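Local coordinates for protein cytidine deaminase (Burkholderia pseudomallei, PDB 3DMO) that hydrolytically deaminates cytidine and 2'-deoxycytidine to the corresponding uridines at a zinc centre, probably scavenging these nucleosides for UMP synthesis, at residues E16-A21 against A82-G87; F32-A37 against G91-C96; V102-G107 against P132-L137. All coordinates share one frame; numbering follows the deposited sequence.

Contact 1 (E16-A21 against A82-G87)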
ATOM      1  N   GLU A  16      19.976 -19.165  -6.451  1.00 23.65           N
ATOM      2  CA  GLU A  16      19.391 -20.460  -6.099  1.00 24.29           C
ATOM      3  C   GLU A  16      18.490 -20.372  -4.863  1.00 23.46           C
ATOM      4  O   GLU A  16      17.456 -21.032  -4.793  1.00 23.28           O
ATOM      5  CB  GLU A  16      20.468 -21.546  -5.921  1.00 25.09           C
ATOM      6  CG  GLU A  16      21.076 -22.063  -7.241  1.00 29.17           C
ATOM      7  CD  GLU A  16      20.016 -22.503  -8.269  1.00 34.56           C
ATOM      8  OE1 GLU A  16      19.171 -23.369  -7.935  1.00 37.72           O
ATOM      9  OE2 GLU A  16      20.026 -21.975  -9.410  1.00 37.08           O
ATOM     10  N   ALA A  17      18.882 -19.545  -3.897  1.00 23.17           N
ATOM     11  CA  ALA A  17      18.056 -19.311  -2.708  1.00 22.54           C
ATOM     12  C   ALA A  17      16.773 -18.528  -3.051  1.00 22.03           C
ATOM     13  O   ALA A  17      15.705 -18.819  -2.517  1.00 21.73           O
ATOM     14  CB  ALA A  17      18.869 -18.609  -1.620  1.00 22.34           C
ATOM     15  N   ALA A  18      16.883 -17.559  -3.958  1.00 21.53           N
ATOM     16  CA  ALA A  18      15.719 -16.793  -4.417  1.00 21.59           C
ATOM     17  C   ALA A  18      14.708 -17.690  -5.144  1.00 21.48           C
ATOM     18  O   ALA A  18      13.499 -17.539  -4.976  1.00 21.03           O
ATOM     19  CB  ALA A  18      16.155 -15.641  -5.305  1.00 21.53           C
ATOM     20  N   LYS A  19      15.207 -18.633  -5.936  1.00 21.11           N
ATOM     21  CA  LYS A  19      14.334 -19.599  -6.620  1.00 21.31           C
ATOM     22  C   LYS A  19      13.653 -20.548  -5.630  1.00 21.20           C
ATOM     23  O   LYS A  19      12.491 -20.899  -5.809  1.00 21.28           O
ATOM     24  CB  LYS A  19      15.114 -20.387  -7.678  1.00 21.25           C
ATOM     25  CG  LYS A  19      15.588 -19.552  -8.842  1.00 21.11           C
ATOM     26  CD  LYS A  19      16.373 -20.378  -9.868  1.00 21.91           C
ATOM     27  CE  LYS A  19      16.655 -19.531 -11.096  1.00 24.44           C
ATOM     28  NZ  LYS A  19      17.394 -20.276 -12.150  1.00 26.36           N
ATOM     29  N   ALA A  20      14.370 -20.958  -4.583  1.00 21.20           N
ATOM     30  CA  ALA A  20      13.772 -21.776  -3.531  1.00 21.46           C
ATOM     31  C   ALA A  20      12.687 -21.002  -2.776  1.00 21.47           C
ATOM     32  O   ALA A  20      11.645 -21.571  -2.447  1.00 22.03           O
ATOM     33  CB  ALA A  20      14.843 -22.312  -2.564  1.00 21.83           C
ATOM     34  N   ALA A  21      12.942 -19.713  -2.521  1.00 20.75           N
ATOM     35  CA  ALA A  21      11.970 -18.795  -1.905  1.00 20.34           C
ATOM     36  C   ALA A  21      10.697 -18.688  -2.745  1.00 19.56           C
ATOM     37  O   ALA A  21       9.586 -18.793  -2.223  1.00 20.25           O
ATOM     38  CB  ALA A  21      12.596 -17.420  -1.713  1.00 19.88           C
ATOM     39  N   ALA A  82      23.381  -7.983  -0.022  1.00 19.55           N
ATOM     40  CA  ALA A  82      22.824  -8.224  -1.355  1.00 18.86           C
ATOM     41  C   ALA A  82      21.427  -8.814  -1.274  1.00 18.86           C
ATOM     42  O   ALA A  82      21.076  -9.501  -0.296  1.00 18.88           O
ATOM     43  CB  ALA A  82      23.733  -9.171  -2.158  1.00 18.81           C
ATOM     44  N   ILE A  83      20.646  -8.564  -2.325  1.00 18.24           N
ATOM     45  CA  ILE A  83      19.353  -9.212  -2.518  1.00 18.24           C
ATOM     46  C   ILE A  83      19.258  -9.747  -3.951  1.00 17.98           C
ATOM     47  O   ILE A  83      19.651  -9.062  -4.892  1.00 18.56           O
ATOM     48  CB  ILE A  83      18.169  -8.249  -2.171  1.00 18.43           C
ATOM     49  CG1 ILE A  83      16.832  -9.004  -2.117  1.00 18.61           C
ATOM     50  CG2 ILE A  83      18.141  -7.035  -3.097  1.00 19.13           C
ATOM     51  CD1 ILE A  83      15.680  -8.159  -1.555  1.00 18.80           C
ATOM     52  N   ALA A  84      18.814 -10.998  -4.100  1.00 17.75           N
ATOM     53  CA  ALA A  84      18.502 -11.574  -5.420  1.00 16.93           C
ATOM     54  C   ALA A  84      16.992 -11.651  -5.583  1.00 17.19           C
ATOM     55  O   ALA A  84      16.289 -11.968  -4.627  1.00 17.26           O
ATOM     56  CB  ALA A  84      19.115 -12.976  -5.567  1.00 16.94           C
ATOM     57  N   VAL A  85      16.493 -11.345  -6.782  1.00 17.35           N
ATOM     58  CA  VAL A  85      15.051 -11.398  -7.073  1.00 17.12           C
ATOM     59  C   VAL A  85      14.857 -12.201  -8.368  1.00 17.27           C
ATOM     60  O   VAL A  85      15.603 -12.007  -9.340  1.00 16.78           O
ATOM     61  CB  VAL A  85      14.437  -9.971  -7.236  1.00 17.03           C
ATOM     62  CG1 VAL A  85      12.892 -10.017  -7.185  1.00 17.00           C
ATOM     63  CG2 VAL A  85      14.981  -9.021  -6.172  1.00 17.76           C
ATOM     64  N   VAL A  86      13.861 -13.092  -8.385  1.00 17.46           N
ATOM     65  CA  VAL A  86      13.622 -13.961  -9.550  1.00 18.06           C
ATOM     66  C   VAL A  86      12.121 -14.112  -9.847  1.00 18.53           C
ATOM     67  O   VAL A  86      11.310 -14.256  -8.934  1.00 18.01           O
ATOM     68  CB  VAL A  86      14.316 -15.358  -9.387  1.00 18.05           C
ATOM     69  CG1 VAL A  86      13.790 -16.124  -8.162  1.00 18.40           C
ATOM     70  CG2 VAL A  86      14.163 -16.188 -10.647  1.00 18.63           C
ATOM     71  N   GLY A  87      11.768 -14.068 -11.129  1.00 19.16           N
ATOM     72  CA  GLY A  87      10.419 -14.402 -11.575  1.00 20.41           C
ATOM     73  C   GLY A  87      10.458 -14.981 -12.979  1.00 21.35           C
ATOM     74  O   GLY A  87      11.515 -15.023 -13.607  1.00 21.25           O
TER
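Val86 meets Ala18 and Lys19 through a branch set by its first torsion: with chi1 at 61°, CG1 sits between the backbone N and the carbonyl carbon, while CG2 lies anti to the N. Lys19 answers with a CG anti to its own carbonyl carbon (chi1 -67°) and an extended chain beyond, crossing the valine at about a right angle. Val86 CG1 lies over the Ala18-Lys19 peptide, 3.5 Å from Ala18 O, and also meets Ala18 CB at 3.7 Å and Lys19 CG at 3.9 Å; Val86 CG2 meets the lysine alone, touching its chain at Lys19 CG (4.1 Å). Two residues earlier on the strand, on the same face, Ala84 CB meets Ala18 CB at 4.0 Å, and this methyl of Ala18 also lies 3.7 Å from Ala84 O.

The short side chains let helix and strand come close: the axes of 16-21 and 82-87 approach to 7.4 Å and cross at -52°, and the Ala18 and Ala84 CA atoms are only 6.0 Å apart. This is helix 11-22 packed on the central strand 80-87 of the mixed sheet, in the cytidine deaminase fold. Strands 34-40 and 112-116 flank that strand, and Met118 touches both Lys19 and Val86. No hydrogen bond links the segments; between 16-21 and 82-87 the contact depends on fit of shape among methyls, methylenes and peptide atoms rather than on polar pairing.

Contact 2 (F32-A37 against G91-C96). With ZN (zinc ion), chain E.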
ATOM      1  N   PHE A  32       1.473 -15.507 -10.554  1.00 24.30           N
ATOM      2  CA  PHE A  32       2.802 -15.047 -10.909  1.00 24.01           C
ATOM      3  C   PHE A  32       3.657 -15.085  -9.648  1.00 23.65           C
ATOM      4  O   PHE A  32       3.570 -14.195  -8.807  1.00 23.53           O
ATOM      5  CB  PHE A  32       2.723 -13.627 -11.473  1.00 24.30           C
ATOM      6  CG  PHE A  32       4.028 -13.107 -12.019  1.00 25.60           C
ATOM      7  CD1 PHE A  32       4.469 -13.480 -13.291  1.00 26.94           C
ATOM      8  CD2 PHE A  32       4.810 -12.228 -11.269  1.00 26.34           C
ATOM      9  CE1 PHE A  32       5.673 -12.990 -13.802  1.00 27.12           C
ATOM     10  CE2 PHE A  32       6.017 -11.731 -11.774  1.00 26.84           C
ATOM     11  CZ  PHE A  32       6.447 -12.113 -13.040  1.00 26.76           C
ATOM     12  N   LYS A  33       4.456 -16.140  -9.516  1.00 22.50           N
ATOM     13  CA  LYS A  33       5.277 -16.344  -8.333  1.00 22.29           C
ATOM     14  C   LYS A  33       6.605 -15.613  -8.446  1.00 21.38           C
ATOM     15  O   LYS A  33       7.282 -15.677  -9.482  1.00 21.30           O
ATOM     16  CB  LYS A  33       5.517 -17.834  -8.097  1.00 22.67           C
ATOM     17  CG  LYS A  33       4.252 -18.617  -7.774  1.00 24.74           C
ATOM     18  CD  LYS A  33       4.581 -20.052  -7.402  1.00 28.54           C
ATOM     19  CE  LYS A  33       3.317 -20.779  -6.967  1.00 32.14           C
ATOM     20  NZ  LYS A  33       3.575 -22.206  -6.602  1.00 34.34           N
ATOM     21  N   VAL A  34       6.973 -14.915  -7.374  1.00 20.43           N
ATOM     22  CA  VAL A  34       8.244 -14.210  -7.312  1.00 19.89           C
ATOM     23  C   VAL A  34       8.974 -14.657  -6.047  1.00 19.14           C
ATOM     24  O   VAL A  34       8.349 -14.906  -5.015  1.00 18.60           O
ATOM     25  CB  VAL A  34       8.066 -12.662  -7.304  1.00 20.37           C
ATOM     26  CG1 VAL A  34       9.421 -11.942  -7.363  1.00 20.41           C
ATOM     27  CG2 VAL A  34       7.202 -12.188  -8.466  1.00 20.58           C
ATOM     28  N   GLY A  35      10.296 -14.782  -6.142  1.00 18.68           N
ATOM     29  CA  GLY A  35      11.113 -15.079  -4.973  1.00 18.12           C
ATOM     30  C   GLY A  35      12.238 -14.081  -4.809  1.00 18.01           C
ATOM     31  O   GLY A  35      12.706 -13.478  -5.775  1.00 18.07           O
ATOM     32  N   ALA A  36      12.673 -13.914  -3.567  1.00 18.38           N
ATOM     33  CA  ALA A  36      13.816 -13.072  -3.261  1.00 18.53           C
ATOM     34  C   ALA A  36      14.630 -13.718  -2.170  1.00 18.71           C
ATOM     35  O   ALA A  36      14.105 -14.472  -1.350  1.00 19.51           O
ATOM     36  CB  ALA A  36      13.366 -11.673  -2.834  1.00 17.94           C
ATOM     37  N   ALA A  37      15.925 -13.445  -2.179  1.00 19.15           N
ATOM     38  CA  ALA A  37      16.795 -13.902  -1.109  1.00 19.31           C
ATOM     39  C   ALA A  37      17.749 -12.791  -0.739  1.00 19.38           C
ATOM     40  O   ALA A  37      18.432 -12.234  -1.596  1.00 19.05           O
ATOM     41  CB  ALA A  37      17.552 -15.147  -1.518  1.00 19.70           C
ATOM     42  N   GLY A  91      13.292 -10.866 -19.552  1.00 21.07           N
ATOM     43  CA  GLY A  91      14.599 -10.455 -19.038  1.00 20.63           C
ATOM     44  C   GLY A  91      14.685 -10.679 -17.536  1.00 20.21           C
ATOM     45  O   GLY A  91      13.785 -11.288 -16.940  1.00 20.29           O
ATOM     46  N   PRO A  92      15.785 -10.217 -16.911  1.00 20.20           N
ATOM     47  CA  PRO A  92      15.849 -10.236 -15.447  1.00 19.73           C
ATOM     48  C   PRO A  92      14.659  -9.466 -14.885  1.00 19.69           C
ATOM     49  O   PRO A  92      14.323  -8.397 -15.406  1.00 19.53           O
ATOM     50  CB  PRO A  92      17.161  -9.502 -15.146  1.00 20.13           C
ATOM     51  CG  PRO A  92      18.008  -9.721 -16.375  1.00 20.04           C
ATOM     52  CD  PRO A  92      17.015  -9.674 -17.517  1.00 20.33           C
ATOM     53  N   ILE A  93      14.017 -10.013 -13.856  1.00 19.68           N
ATOM     54  CA  ILE A  93      12.824  -9.395 -13.283  1.00 19.59           C
ATOM     55  C   ILE A  93      13.126  -7.977 -12.785  1.00 19.54           C
ATOM     56  O   ILE A  93      14.179  -7.726 -12.201  1.00 20.00           O
ATOM     57  CB  ILE A  93      12.157 -10.305 -12.193  1.00 19.45           C
ATOM     58  CG1 ILE A  93      10.747  -9.792 -11.856  1.00 19.33           C
ATOM     59  CG2 ILE A  93      13.069 -10.472 -10.954  1.00 18.00           C
ATOM     60  CD1 ILE A  93       9.928 -10.769 -11.050  1.00 20.15           C
ATOM     61  N   ALA A  94      12.207  -7.051 -13.053  1.00 19.03           N
ATOM     62  CA  ALA A  94      12.327  -5.665 -12.618  1.00 19.15           C
ATOM     63  C   ALA A  94      11.534  -5.466 -11.323  1.00 18.92           C
ATOM     64  O   ALA A  94      10.323  -5.690 -11.298  1.00 18.78           O
ATOM     65  CB  ALA A  94      11.808  -4.764 -13.690  1.00 19.23           C
ATOM     66  N   PRO A  95      12.217  -5.070 -10.232  1.00 19.09           N
ATOM     67  CA  PRO A  95      11.476  -4.728  -9.018  1.00 18.22           C
ATOM     68  C   PRO A  95      10.496  -3.589  -9.251  1.00 17.53           C
ATOM     69  O   PRO A  95      10.823  -2.628  -9.960  1.00 17.08           O
ATOM     70  CB  PRO A  95      12.583  -4.273  -8.057  1.00 18.51           C
ATOM     71  CG  PRO A  95      13.806  -5.012  -8.535  1.00 18.98           C
ATOM     72  CD  PRO A  95      13.674  -4.938 -10.031  1.00 18.94           C
ATOM     73  N   CYS A  96       9.313  -3.690  -8.650  1.00 16.87           N
ATOM     74  CA  CYS A  96       8.363  -2.586  -8.730  1.00 16.20           C
ATOM     75  C   CYS A  96       8.858  -1.382  -7.933  1.00 16.32           C
ATOM     76  O   CYS A  96       9.758  -1.494  -7.085  1.00 16.40           O
ATOM     77  CB  CYS A  96       6.964  -3.024  -8.257  1.00 16.27           C
ATOM     78  SG  CYS A  96       6.726  -3.053  -6.459  1.00 16.96           S
TER
HETATM   79 ZN    ZN E 131       7.410  -5.021  -5.722  1.00 20.55          ZN
HETATM   80  O   HOH W   1       8.492  -6.095  -7.225  1.00 18.93           O
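Phe32 reaches Ile93 with one ring atom, Phe32 CE2, which lies 4.1 Å from the terminal methyl Ile93 CD1. Its chi1 of -173° sets CG anti to the backbone N and sends the ring toward the 91-96 loop, where the methyl approaches obliquely; the two side chains come from opposite directions. The Phe32 ring also touches Thr89 and, across a subunit boundary, Leu137 of the second subunit, while Asn50, a predicted substrate-binding residue, hydrogen-bonds Phe32 O and Val34 N.

Val34 receives the same methyl in the fork of its two branches: Ile93 CD1 is 3.9 Å from Val34 CG1 and 4.0 Å from Val34 CG2, so the methyl rests against both branches about equally. Ile93 can reach this far because both its torsions are near anti, chi1 -167° and chi2 167°, extending CG1 and CD1 away from a backbone whose CA is 8.9 Å from the CA of Val34.

Beyond Ile93 the loop runs into the zinc site of the cytidine deaminase fold, at the N-terminus of helix 97-107. Zinc binding belongs to the loop segment itself; the pairs that touch across the contact are Phe32 and Val34 with Ile93. Cys96 stands at the N-cap, its SG bound to zinc at 2.2 Å and capping a backbone N of the following helix. Cys61 and Cys99 are the other two protein ligands. A water completes the zinc shell at 2.1 Å and accepts a hydrogen bond of 2.9 Å from Cys96 N, so Cys96 grips both metal and water.

Past Val34, Gly35 continues the strand, the side chain of Ala36 packs on Ala62 at the start of helix 62-72, and that of Ala37 touches Leu14 of helix 11-22.

Contact 3 (V102-G107 against P132-L137)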
ATOM      1  N   VAL A 102      11.381   0.797  -0.659  1.00 16.79           N
ATOM      2  CA  VAL A 102      11.689   0.056   0.571  1.00 17.68           C
ATOM      3  C   VAL A 102      13.147  -0.440   0.560  1.00 17.99           C
ATOM      4  O   VAL A 102      13.852  -0.323   1.564  1.00 17.84           O
ATOM      5  CB  VAL A 102      10.699  -1.102   0.793  1.00 17.04           C
ATOM      6  CG1 VAL A 102      11.127  -1.984   1.962  1.00 17.60           C
ATOM      7  CG2 VAL A 102       9.293  -0.550   1.025  1.00 16.51           C
ATOM      8  N   MET A 103      13.607  -0.947  -0.580  1.00 18.54           N
ATOM      9  CA  MET A 103      15.006  -1.343  -0.725  1.00 20.63           C
ATOM     10  C   MET A 103      15.972  -0.200  -0.467  1.00 20.00           C
ATOM     11  O   MET A 103      17.009  -0.404   0.160  1.00 20.63           O
ATOM     12  CB  MET A 103      15.284  -1.951  -2.099  1.00 19.99           C
ATOM     13  CG  MET A 103      14.738  -3.349  -2.256  1.00 21.91           C
ATOM     14  SD  MET A 103      15.345  -4.118  -3.767  1.00 25.50           S
ATOM     15  CE  MET A 103      14.531  -3.140  -5.012  1.00 26.86           C
ATOM     16  N   ILE A 104      15.641   1.003  -0.932  1.00 19.95           N
ATOM     17  CA  ILE A 104      16.571   2.113  -0.754  1.00 20.35           C
ATOM     18  C   ILE A 104      16.646   2.566   0.709  1.00 20.37           C
ATOM     19  O   ILE A 104      17.729   2.874   1.202  1.00 21.01           O
ATOM     20  CB  ILE A 104      16.347   3.281  -1.767  1.00 20.29           C
ATOM     21  CG1 ILE A 104      17.715   3.889  -2.146  1.00 21.00           C
ATOM     22  CG2 ILE A 104      15.349   4.324  -1.237  1.00 20.83           C
ATOM     23  CD1 ILE A 104      17.685   4.846  -3.306  1.00 20.61           C
ATOM     24  N   GLU A 105      15.507   2.573   1.402  1.00 20.13           N
ATOM     25  CA  GLU A 105      15.473   2.940   2.818  1.00 20.55           C
ATOM     26  C   GLU A 105      16.141   1.892   3.716  1.00 19.79           C
ATOM     27  O   GLU A 105      16.969   2.236   4.568  1.00 19.83           O
ATOM     28  CB  GLU A 105      14.046   3.225   3.268  1.00 20.98           C
ATOM     29  CG  GLU A 105      13.924   3.436   4.761  1.00 21.55           C
ATOM     30  CD  GLU A 105      13.019   4.585   5.111  1.00 21.55           C
ATOM     31  OE1 GLU A 105      12.386   5.151   4.195  1.00 20.25           O
ATOM     32  OE2 GLU A 105      12.958   4.918   6.308  1.00 21.08           O
ATOM     33  N   LEU A 106      15.807   0.621   3.512  1.00 19.61           N
ATOM     34  CA  LEU A 106      16.325  -0.445   4.353  1.00 19.35           C
ATOM     35  C   LEU A 106      17.725  -0.938   3.954  1.00 19.70           C
ATOM     36  O   LEU A 106      18.519  -1.303   4.816  1.00 19.21           O
ATOM     37  CB  LEU A 106      15.325  -1.602   4.413  1.00 18.90           C
ATOM     38  CG  LEU A 106      13.943  -1.266   5.000  1.00 19.19           C
ATOM     39  CD1 LEU A 106      13.056  -2.511   5.012  1.00 19.69           C
ATOM     40  CD2 LEU A 106      14.077  -0.687   6.407  1.00 16.96           C
ATOM     41  N   GLY A 107      18.035  -0.912   2.662  1.00 19.86           N
ATOM     42  CA  GLY A 107      19.322  -1.413   2.178  1.00 20.79           C
ATOM     43  C   GLY A 107      20.349  -0.332   1.890  1.00 21.18           C
ATOM     44  O   GLY A 107      21.540  -0.633   1.777  1.00 21.91           O
ATOM     45  N   PRO A 132      16.655   6.538  -9.105  1.00 23.72           N
ATOM     46  CA  PRO A 132      17.487   7.748  -9.155  1.00 24.64           C
ATOM     47  C   PRO A 132      16.822   8.937  -8.464  1.00 25.66           C
ATOM     48  O   PRO A 132      15.603   9.122  -8.567  1.00 25.42           O
ATOM     49  CB  PRO A 132      17.664   8.005 -10.656  1.00 24.49           C
ATOM     50  CG  PRO A 132      16.518   7.305 -11.322  1.00 24.85           C
ATOM     51  CD  PRO A 132      16.166   6.135 -10.444  1.00 23.69           C
ATOM     52  N   ASP A 133      17.631   9.713  -7.742  1.00 26.56           N
ATOM     53  CA  ASP A 133      17.142  10.839  -6.968  1.00 27.98           C
ATOM     54  C   ASP A 133      15.929  10.429  -6.133  1.00 28.13           C
ATOM     55  O   ASP A 133      14.837  10.987  -6.285  1.00 28.06           O
ATOM     56  CB  ASP A 133      16.808  12.022  -7.879  1.00 28.33           C
ATOM     57  CG  ASP A 133      16.444  13.275  -7.093  1.00 31.78           C
ATOM     58  OD1 ASP A 133      16.877  13.394  -5.914  1.00 35.05           O
ATOM     59  OD2 ASP A 133      15.724  14.138  -7.647  1.00 35.48           O
ATOM     60  N   ALA A 134      16.138   9.446  -5.259  1.00 28.87           N
ATOM     61  CA  ALA A 134      15.073   8.877  -4.434  1.00 29.76           C
ATOM     62  C   ALA A 134      14.506   9.859  -3.420  1.00 30.30           C
ATOM     63  O   ALA A 134      15.200  10.777  -2.971  1.00 30.57           O
ATOM     64  CB  ALA A 134      15.560   7.621  -3.734  1.00 29.34           C
ATOM     65  N   PHE A 135      13.242   9.652  -3.062  1.00 31.03           N
ATOM     66  CA  PHE A 135      12.583  10.429  -2.017  1.00 31.76           C
ATOM     67  C   PHE A 135      13.071   9.984  -0.639  1.00 32.78           C
ATOM     68  O   PHE A 135      13.173   8.784  -0.368  1.00 32.27           O
ATOM     69  CB  PHE A 135      11.061  10.269  -2.107  1.00 31.29           C
ATOM     70  CG  PHE A 135      10.303  10.956  -0.996  1.00 30.76           C
ATOM     71  CD1 PHE A 135      10.148  12.344  -0.985  1.00 30.21           C
ATOM     72  CD2 PHE A 135       9.737  10.214   0.039  1.00 30.17           C
ATOM     73  CE1 PHE A 135       9.449  12.977   0.044  1.00 31.03           C
ATOM     74  CE2 PHE A 135       9.040  10.834   1.068  1.00 29.59           C
ATOM     75  CZ  PHE A 135       8.890  12.220   1.072  1.00 29.98           C
ATOM     76  N   TYR A 136      13.378  10.963   0.212  1.00 34.09           N
ATOM     77  CA  TYR A 136      13.707  10.728   1.622  1.00 35.89           C
ATOM     78  C   TYR A 136      12.974  11.726   2.502  1.00 36.22           C
ATOM     79  O   TYR A 136      12.621  12.816   2.049  1.00 36.11           O
ATOM     80  CB  TYR A 136      15.201  10.924   1.886  1.00 36.89           C
ATOM     81  CG  TYR A 136      16.132   9.950   1.215  1.00 38.71           C
ATOM     82  CD1 TYR A 136      16.304   8.653   1.718  1.00 40.28           C
ATOM     83  CD2 TYR A 136      16.878  10.336   0.098  1.00 39.78           C
ATOM     84  CE1 TYR A 136      17.184   7.754   1.106  1.00 40.30           C
ATOM     85  CE2 TYR A 136      17.757   9.447  -0.519  1.00 39.92           C
ATOM     86  CZ  TYR A 136      17.901   8.164  -0.008  1.00 39.72           C
ATOM     87  OH  TYR A 136      18.770   7.295  -0.612  1.00 40.24           O
ATOM     88  N   LEU A 137      12.764  11.346   3.762  1.00 36.87           N
ATOM     89  CA  LEU A 137      12.362  12.276   4.815  1.00 37.88           C
ATOM     90  C   LEU A 137      13.446  12.287   5.893  1.00 38.25           C
ATOM     91  O   LEU A 137      13.679  11.271   6.554  1.00 38.32           O
ATOM     92  CB  LEU A 137      11.028  11.870   5.446  1.00 37.97           C
ATOM     93  CG  LEU A 137       9.686  12.439   4.995  1.00 38.72           C
ATOM     94  CD1 LEU A 137       8.693  12.179   6.117  1.00 38.38           C
ATOM     95  CD2 LEU A 137       9.747  13.936   4.666  1.00 38.69           C
TER
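The last turns of helix 97-107 face an irregular C-terminal segment, with the CA atoms of Ile104 and Ala134 7.8 Å apart. Ile104 carries the contact from the helix side. Its CD1 lies 3.5 Å from Ala134 CB, while Ile104 CG2 stands farther back, 4.1 Å from that same methyl; the alanine is thus met by both branches of the isoleucine. Tyr136 crosses Ile104 at about a right angle, and its hydroxyl end does the touching: Tyr136 OH is 3.8 Å from Ile104 CD1 and 3.9 Å from Ile104 CG1. With chi1 at -65°, the ring leaves on the backbone N side, carrying its end nearer the helix than its root. No hydrogen bond joins the segments, so the 144 Å² buried here is a van der Waals patch.

Asp133 forms a salt bridge with Arg123 of the second subunit, and Glu105 hydrogen-bonds Tyr26 and Tyr29 of the fourth subunit through OE2 and the backbone Ala54 N of that subunit through OE1. Pro109, in the loop after the helix, touches both Ile104 and Tyr136, and Gln101 NE2 hydrogen-bonds Phe135 O from the preceding helical turn. On another face, helix 97-107 packs through Val102, Met103 and Leu106 on Leu67 of helix 62-72.

Contact 1 is the buried one, contacts 2 and 3 being partly buried. Contacts 1 and 2 share the sheet: strands 80-87 and 34-40 are neighbours in it, joined by probable hydrogen bonds from Ala84 N to Ala37 O at 2.8 Å and Val86 N to Gly35 O at 2.9 Å, and their centres are about 8 Å apart. Contact 3 lies about 21 Å from contact 1, centre to centre, across the chain's middle, with Met103 touching both Ile83 and Pro95. No hydrogen bond crosses any of the three, though contact 3 sets the Tyr136 hydroxyl against a methyl. Contact 2 includes a zinc ligand; contacts 2 and 3 both touch the second subunit, whereas no other chain touches contact 1.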